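Local atomic coordinates of Tae4 (Agrobacterium tumefaciens, PDB entry 6IJF), a protein that is a type VI secretion amidase effector of the papain-like cysteine peptidase clan, and probably cleaves amide bonds in bacterial peptidoglycan. Residues Arg109-Ala120 / His132-Thr143. Sequence-based numbering, arbitrary orientation.
Sequences RNGIGARNGVVA and HIDLVRGGSEAT
The side chains of Val119 and Val136 cross at about a right angle on one face of the hairpin of antiparallel strands 116-120 and 132-137, Val119 CB lying 3.9 Å from Val136 CG1. With chi1 at 61°, Val136 turns CG1 to Val119 and Gly117 O, and CG2 to Ile112 CD1. On the opposite face, Val118 CG1 touches Ile133 CG1, and CG2 touches Leu135 CD2. Beta-branched valine and isoleucine suit the extended backbone; leucine adds apolar fit alone.

Paired backbone hydrogen bonds join Gly117 to Val136 and Val119 to Asp134. Beyond them Gly138 N donates one to Arg115 O, and Gly138 CA, bearing no side chain, makes a CA-H...O contact of 3.0 Å with Gly113 O. Gly113, just past the helix, is second in the type II' turn Ile112-Arg115, its positive phi suiting glycine.

His132 NE2 donates to Asp134 OD2 (2.8 Å) on its anti side, 31° out of the carboxylate plane; Leu135 N takes the anti lone pair of OD1, and Ser147 N and Ala148 N also grip OD2. With Cys48 beside His132, this is consistent with a Cys-His-Asp triad.

Phe158 of neighbouring strand 155-160 touches Ile112 and Val136; on the Val118 face, helix 48-58 meets Ile133 and helix 6-11 meets Leu135.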
ATOM      1  N   ARG C 109       1.751 -13.708  13.837  1.00 39.37           N
ATOM      2  CA  ARG C 109       1.777 -14.408  12.514  1.00 43.55           C
ATOM      3  C   ARG C 109       2.287 -15.847  12.691  1.00 44.31           C
ATOM      4  O   ARG C 109       1.624 -16.783  12.176  1.00 42.04           O
ATOM      5  CB  ARG C 109       2.595 -13.658  11.455  1.00 45.74           C
ATOM      6  CG  ARG C 109       2.495 -14.272  10.076  1.00 46.10           C
ATOM      7  CD  ARG C 109       3.547 -13.754   9.133  1.00 52.36           C
ATOM      8  NE  ARG C 109       4.843 -14.325   9.409  1.00 49.68           N
ATOM      9  CZ  ARG C 109       5.835 -13.710  10.025  1.00 55.47           C
ATOM     10  NH1 ARG C 109       5.748 -12.445  10.410  1.00 56.90           N
ATOM     11  NH2 ARG C 109       6.968 -14.360  10.213  1.00 60.94           N
ATOM     12  N   ASN C 110       3.412 -16.045  13.390  1.00 46.53           N
ATOM     13  CA  ASN C 110       3.978 -17.398  13.631  1.00 53.45           C
ATOM     14  C   ASN C 110       3.149 -18.147  14.681  1.00 49.41           C
ATOM     15  O   ASN C 110       3.022 -19.380  14.557  1.00 49.82           O
ATOM     16  CB  ASN C 110       5.452 -17.329  14.032  1.00 59.81           C
ATOM     17  CG  ASN C 110       6.350 -17.083  12.835  1.00 58.75           C
ATOM     18  OD1 ASN C 110       5.959 -17.298  11.689  1.00 59.10           O
ATOM     19  ND2 ASN C 110       7.555 -16.624  13.101  1.00 62.84           N
ATOM     20  N   GLY C 111       2.576 -17.432  15.648  1.00 41.44           N
ATOM     21  CA  GLY C 111       1.623 -17.993  16.628  1.00 43.78           C
ATOM     22  C   GLY C 111       0.410 -18.655  15.981  1.00 42.86           C
ATOM     23  O   GLY C 111       0.123 -19.807  16.316  1.00 45.70           O
ATOM     24  N   ILE C 112      -0.317 -17.934  15.119  1.00 42.29           N
ATOM     25  CA  ILE C 112      -1.455 -18.464  14.301  1.00 42.93           C
ATOM     26  C   ILE C 112      -0.930 -19.598  13.399  1.00 50.14           C
ATOM     27  O   ILE C 112      -1.559 -20.648  13.372  1.00 45.39           O
ATOM     28  CB  ILE C 112      -2.124 -17.339  13.482  1.00 41.43           C
ATOM     29  CG1 ILE C 112      -2.848 -16.344  14.406  1.00 41.23           C
ATOM     30  CG2 ILE C 112      -3.060 -17.914  12.432  1.00 42.52           C
ATOM     31  CD1 ILE C 112      -3.282 -15.057  13.757  1.00 42.83           C
ATOM     32  N   GLY C 113       0.161 -19.358  12.660  1.00 47.45           N
ATOM     33  CA  GLY C 113       0.777 -20.389  11.811  1.00 44.73           C
ATOM     34  C   GLY C 113      -0.157 -20.801  10.694  1.00 44.04           C
ATOM     35  O   GLY C 113      -0.708 -19.897  10.022  1.00 45.24           O
ATOM     36  N   ALA C 114      -0.379 -22.107  10.521  1.00 39.57           N
ATOM     37  CA  ALA C 114      -1.232 -22.650   9.438  1.00 49.19           C
ATOM     38  C   ALA C 114      -2.669 -22.838   9.954  1.00 47.87           C
ATOM     39  O   ALA C 114      -3.513 -23.340   9.196  1.00 54.91           O
ATOM     40  CB  ALA C 114      -0.635 -23.931   8.886  1.00 54.00           C
ATOM     41  N   ARG C 115      -2.941 -22.393  11.176  1.00 45.59           N
ATOM     42  CA  ARG C 115      -4.252 -22.584  11.849  1.00 45.66           C
ATOM     43  C   ARG C 115      -5.231 -21.526  11.316  1.00 45.60           C
ATOM     44  O   ARG C 115      -4.786 -20.497  10.729  1.00 39.53           O
ATOM     45  CB  ARG C 115      -4.066 -22.610  13.372  1.00 45.45           C
ATOM     46  CG  ARG C 115      -3.022 -23.624  13.846  1.00 44.49           C
ATOM     47  CD  ARG C 115      -2.861 -23.694  15.348  1.00 39.67           C
ATOM     48  NE  ARG C 115      -2.352 -22.448  15.908  1.00 44.71           N
ATOM     49  CZ  ARG C 115      -2.528 -22.070  17.171  1.00 41.73           C
ATOM     50  NH1 ARG C 115      -3.199 -22.844  18.002  1.00 52.19           N
ATOM     51  NH2 ARG C 115      -2.053 -20.924  17.618  1.00 49.02           N
ATOM     52  N   ASN C 116      -6.518 -21.854  11.402  1.00 39.97           N
ATOM     53  CA  ASN C 116      -7.663 -20.992  11.044  1.00 40.14           C
ATOM     54  C   ASN C 116      -8.463 -20.804  12.330  1.00 37.95           C
ATOM     55  O   ASN C 116      -8.467 -21.719  13.193  1.00 41.89           O
ATOM     56  CB  ASN C 116      -8.532 -21.595   9.940  1.00 42.89           C
ATOM     57  CG  ASN C 116      -7.761 -22.064   8.726  1.00 48.17           C
ATOM     58  OD1 ASN C 116      -7.980 -23.173   8.238  1.00 56.42           O
ATOM     59  ND2 ASN C 116      -6.885 -21.231   8.201  1.00 42.82           N
ATOM     60  N   GLY C 117      -9.094 -19.655  12.481  1.00 36.02           N
ATOM     61  CA  GLY C 117      -9.963 -19.429  13.643  1.00 37.64           C
ATOM     62  C   GLY C 117     -10.460 -18.019  13.756  1.00 33.77           C
ATOM     63  O   GLY C 117     -10.611 -17.341  12.722  1.00 39.04           O
ATOM     64  N   VAL C 118     -10.827 -17.637  14.967  1.00 35.91           N
ATOM     65  CA  VAL C 118     -11.358 -16.286  15.282  1.00 36.94           C
ATOM     66  C   VAL C 118     -10.201 -15.498  15.867  1.00 33.14           C
ATOM     67  O   VAL C 118      -9.382 -16.108  16.568  1.00 36.97           O
ATOM     68  CB  VAL C 118     -12.537 -16.356  16.272  1.00 36.14           C
ATOM     69  CG1 VAL C 118     -13.044 -14.970  16.612  1.00 36.75           C
ATOM     70  CG2 VAL C 118     -13.648 -17.243  15.740  1.00 40.39           C
ATOM     71  N   VAL C 119     -10.113 -14.217  15.554  1.00 35.44           N
ATOM     72  CA  VAL C 119      -8.996 -13.363  16.034  1.00 37.27           C
ATOM     73  C   VAL C 119      -9.582 -12.060  16.563  1.00 34.11           C
ATOM     74  O   VAL C 119     -10.482 -11.518  15.917  1.00 35.58           O
ATOM     75  CB  VAL C 119      -7.937 -13.119  14.942  1.00 37.72           C
ATOM     76  CG1 VAL C 119      -8.511 -12.408  13.727  1.00 37.48           C
ATOM     77  CG2 VAL C 119      -6.736 -12.382  15.512  1.00 35.95           C
ATOM     78  N   ALA C 120      -9.038 -11.575  17.671  1.00 34.60           N
ATOM     79  CA  ALA C 120      -9.369 -10.270  18.266  1.00 35.14           C
ATOM     80  C   ALA C 120      -8.093  -9.453  18.394  1.00 35.33           C
ATOM     81  O   ALA C 120      -7.135  -9.937  19.020  1.00 41.04           O
ATOM     82  CB  ALA C 120     -10.031 -10.487  19.595  1.00 40.26           C
ATOM     83  N   HIS C 132     -10.793  -4.902  16.960  1.00 40.14           N
ATOM     84  CA  HIS C 132     -11.351  -5.548  15.747  1.00 34.64           C
ATOM     85  C   HIS C 132     -11.430  -7.039  16.011  1.00 34.88           C
ATOM     86  O   HIS C 132     -10.452  -7.620  16.509  1.00 36.74           O
ATOM     87  CB  HIS C 132     -10.488  -5.229  14.523  1.00 37.37           C
ATOM     88  CG  HIS C 132     -10.991  -5.836  13.258  1.00 34.48           C
ATOM     89  ND1 HIS C 132     -12.159  -5.413  12.676  1.00 37.03           N
ATOM     90  CD2 HIS C 132     -10.503  -6.838  12.489  1.00 37.88           C
ATOM     91  CE1 HIS C 132     -12.382  -6.133  11.584  1.00 39.90           C
ATOM     92  NE2 HIS C 132     -11.363  -6.998  11.431  1.00 36.89           N
ATOM     93  N   ILE C 133     -12.571  -7.632  15.690  1.00 33.60           N
ATOM     94  CA  ILE C 133     -12.735  -9.108  15.741  1.00 33.08           C
ATOM     95  C   ILE C 133     -13.102  -9.612  14.351  1.00 35.62           C
ATOM     96  O   ILE C 133     -13.807  -8.881  13.600  1.00 31.86           O
ATOM     97  CB  ILE C 133     -13.758  -9.478  16.831  1.00 32.73           C
ATOM     98  CG1 ILE C 133     -13.700 -10.970  17.114  1.00 32.22           C
ATOM     99  CG2 ILE C 133     -15.160  -8.968  16.483  1.00 35.80           C
ATOM    100  CD1 ILE C 133     -14.413 -11.362  18.384  1.00 37.69           C
ATOM    101  N   ASP C 134     -12.588 -10.778  13.984  1.00 35.87           N
ATOM    102  CA  ASP C 134     -12.604 -11.210  12.572  1.00 35.08           C
ATOM    103  C   ASP C 134     -12.328 -12.707  12.553  1.00 35.10           C
ATOM    104  O   ASP C 134     -12.065 -13.291  13.618  1.00 37.44           O
ATOM    105  CB  ASP C 134     -11.563 -10.426  11.748  1.00 31.39           C
ATOM    106  CG  ASP C 134     -11.895 -10.246  10.277  1.00 32.48           C
ATOM    107  OD1 ASP C 134     -12.594 -11.102   9.715  1.00 34.20           O
ATOM    108  OD2 ASP C 134     -11.527  -9.204   9.726  1.00 38.16           O
ATOM    109  N   LEU C 135     -12.424 -13.293  11.368  1.00 36.87           N
ATOM    110  CA  LEU C 135     -11.994 -14.678  11.083  1.00 33.90           C
ATOM    111  C   LEU C 135     -10.677 -14.616  10.337  1.00 37.54           C
ATOM    112  O   LEU C 135     -10.480 -13.732   9.497  1.00 37.99           O
ATOM    113  CB  LEU C 135     -13.031 -15.415  10.216  1.00 34.66           C
ATOM    114  CG  LEU C 135     -14.460 -15.451  10.775  1.00 39.39           C
ATOM    115  CD1 LEU C 135     -15.333 -16.334   9.935  1.00 43.20           C
ATOM    116  CD2 LEU C 135     -14.501 -15.872  12.235  1.00 39.12           C
ATOM    117  N   VAL C 136      -9.792 -15.542  10.629  1.00 34.47           N
ATOM    118  CA  VAL C 136      -8.436 -15.511  10.035  1.00 41.34           C
ATOM    119  C   VAL C 136      -8.116 -16.897   9.486  1.00 36.50           C
ATOM    120  O   VAL C 136      -8.534 -17.898  10.097  1.00 39.99           O
ATOM    121  CB  VAL C 136      -7.402 -15.010  11.056  1.00 39.31           C
ATOM    122  CG1 VAL C 136      -7.301 -15.894  12.293  1.00 41.11           C
ATOM    123  CG2 VAL C 136      -6.026 -14.823  10.398  1.00 44.15           C
ATOM    124  N   ARG C 137      -7.444 -16.922   8.345  1.00 43.80           N
ATOM    125  CA  ARG C 137      -6.813 -18.130   7.757  1.00 45.72           C
ATOM    126  C   ARG C 137      -5.297 -17.941   7.784  1.00 38.69           C
ATOM    127  O   ARG C 137      -4.807 -16.981   7.166  1.00 38.50           O
ATOM    128  CB  ARG C 137      -7.293 -18.350   6.316  1.00 47.18           C
ATOM    129  CG  ARG C 137      -8.768 -18.684   6.183  1.00 52.50           C
ATOM    130  CD  ARG C 137      -9.060 -18.949   4.693  1.00 59.42           C
ATOM    131  NE  ARG C 137     -10.402 -19.492   4.537  1.00 65.40           N
ATOM    132  CZ  ARG C 137     -10.765 -20.736   4.815  1.00 63.55           C
ATOM    133  NH1 ARG C 137      -9.876 -21.631   5.208  1.00 60.22           N
ATOM    134  NH2 ARG C 137     -12.030 -21.105   4.667  1.00 70.12           N
ATOM    135  N   GLY C 138      -4.588 -18.786   8.525  1.00 43.70           N
ATOM    136  CA  GLY C 138      -3.119 -18.868   8.478  1.00 48.96           C
ATOM    137  C   GLY C 138      -2.677 -19.521   7.174  1.00 56.03           C
ATOM    138  O   GLY C 138      -3.369 -20.399   6.659  1.00 58.71           O
ATOM    139  N   GLY C 139      -1.645 -18.986   6.541  1.00 64.27           N
ATOM    140  CA  GLY C 139      -1.066 -19.553   5.311  1.00 59.40           C
ATOM    141  C   GLY C 139       0.428 -19.363   5.324  1.00 60.55           C
ATOM    142  O   GLY C 139       0.935 -18.768   6.302  1.00 58.18           O
ATOM    143  N   SER C 140       1.110 -19.864   4.301  1.00 63.11           N
ATOM    144  CA  SER C 140       2.589 -19.822   4.200  1.00 66.31           C
ATOM    145  C   SER C 140       3.042 -18.374   3.983  1.00 59.29           C
ATOM    146  O   SER C 140       4.045 -17.974   4.611  1.00 57.94           O
ATOM    147  CB  SER C 140       3.080 -20.732   3.098  1.00 66.00           C
ATOM    148  OG  SER C 140       4.171 -21.497   3.582  1.00 74.34           O
ATOM    149  N   GLU C 141       2.275 -17.608   3.195  1.00 59.17           N
ATOM    150  CA  GLU C 141       2.655 -16.269   2.666  1.00 64.53           C
ATOM    151  C   GLU C 141       2.262 -15.178   3.683  1.00 56.66           C
ATOM    152  O   GLU C 141       3.033 -14.198   3.823  1.00 52.59           O
ATOM    153  CB  GLU C 141       1.979 -15.959   1.325  1.00 70.26           C
ATOM    154  CG  GLU C 141       1.345 -17.132   0.575  1.00 88.05           C
ATOM    155  CD  GLU C 141      -0.110 -17.404   0.959  1.00 94.70           C
ATOM    156  OE1 GLU C 141      -0.370 -17.561   2.200  1.00 84.49           O
ATOM    157  OE2 GLU C 141      -0.986 -17.459   0.025  1.00 74.29           O
ATOM    158  N   ALA C 142       1.115 -15.324   4.350  1.00 46.36           N
ATOM    159  CA  ALA C 142       0.557 -14.276   5.242  1.00 47.48           C
ATOM    160  C   ALA C 142      -0.637 -14.822   6.004  1.00 47.47           C
ATOM    161  O   ALA C 142      -1.215 -15.860   5.560  1.00 51.84           O
ATOM    162  CB  ALA C 142       0.136 -13.054   4.439  1.00 48.96           C
ATOM    163  N   THR C 143      -0.975 -14.180   7.120  1.00 44.13           N
ATOM    164  CA  THR C 143      -2.320 -14.315   7.735  1.00 47.52           C
ATOM    165  C   THR C 143      -3.286 -13.494   6.879  1.00 48.41           C
ATOM    166  O   THR C 143      -2.908 -12.384   6.464  1.00 57.52           O
ATOM    167  CB  THR C 143      -2.350 -13.889   9.201  1.00 52.92           C
ATOM    168  OG1 THR C 143      -1.818 -12.570   9.272  1.00 53.37           O
ATOM    169  CG2 THR C 143      -1.544 -14.828  10.068  1.00 56.60           C
TER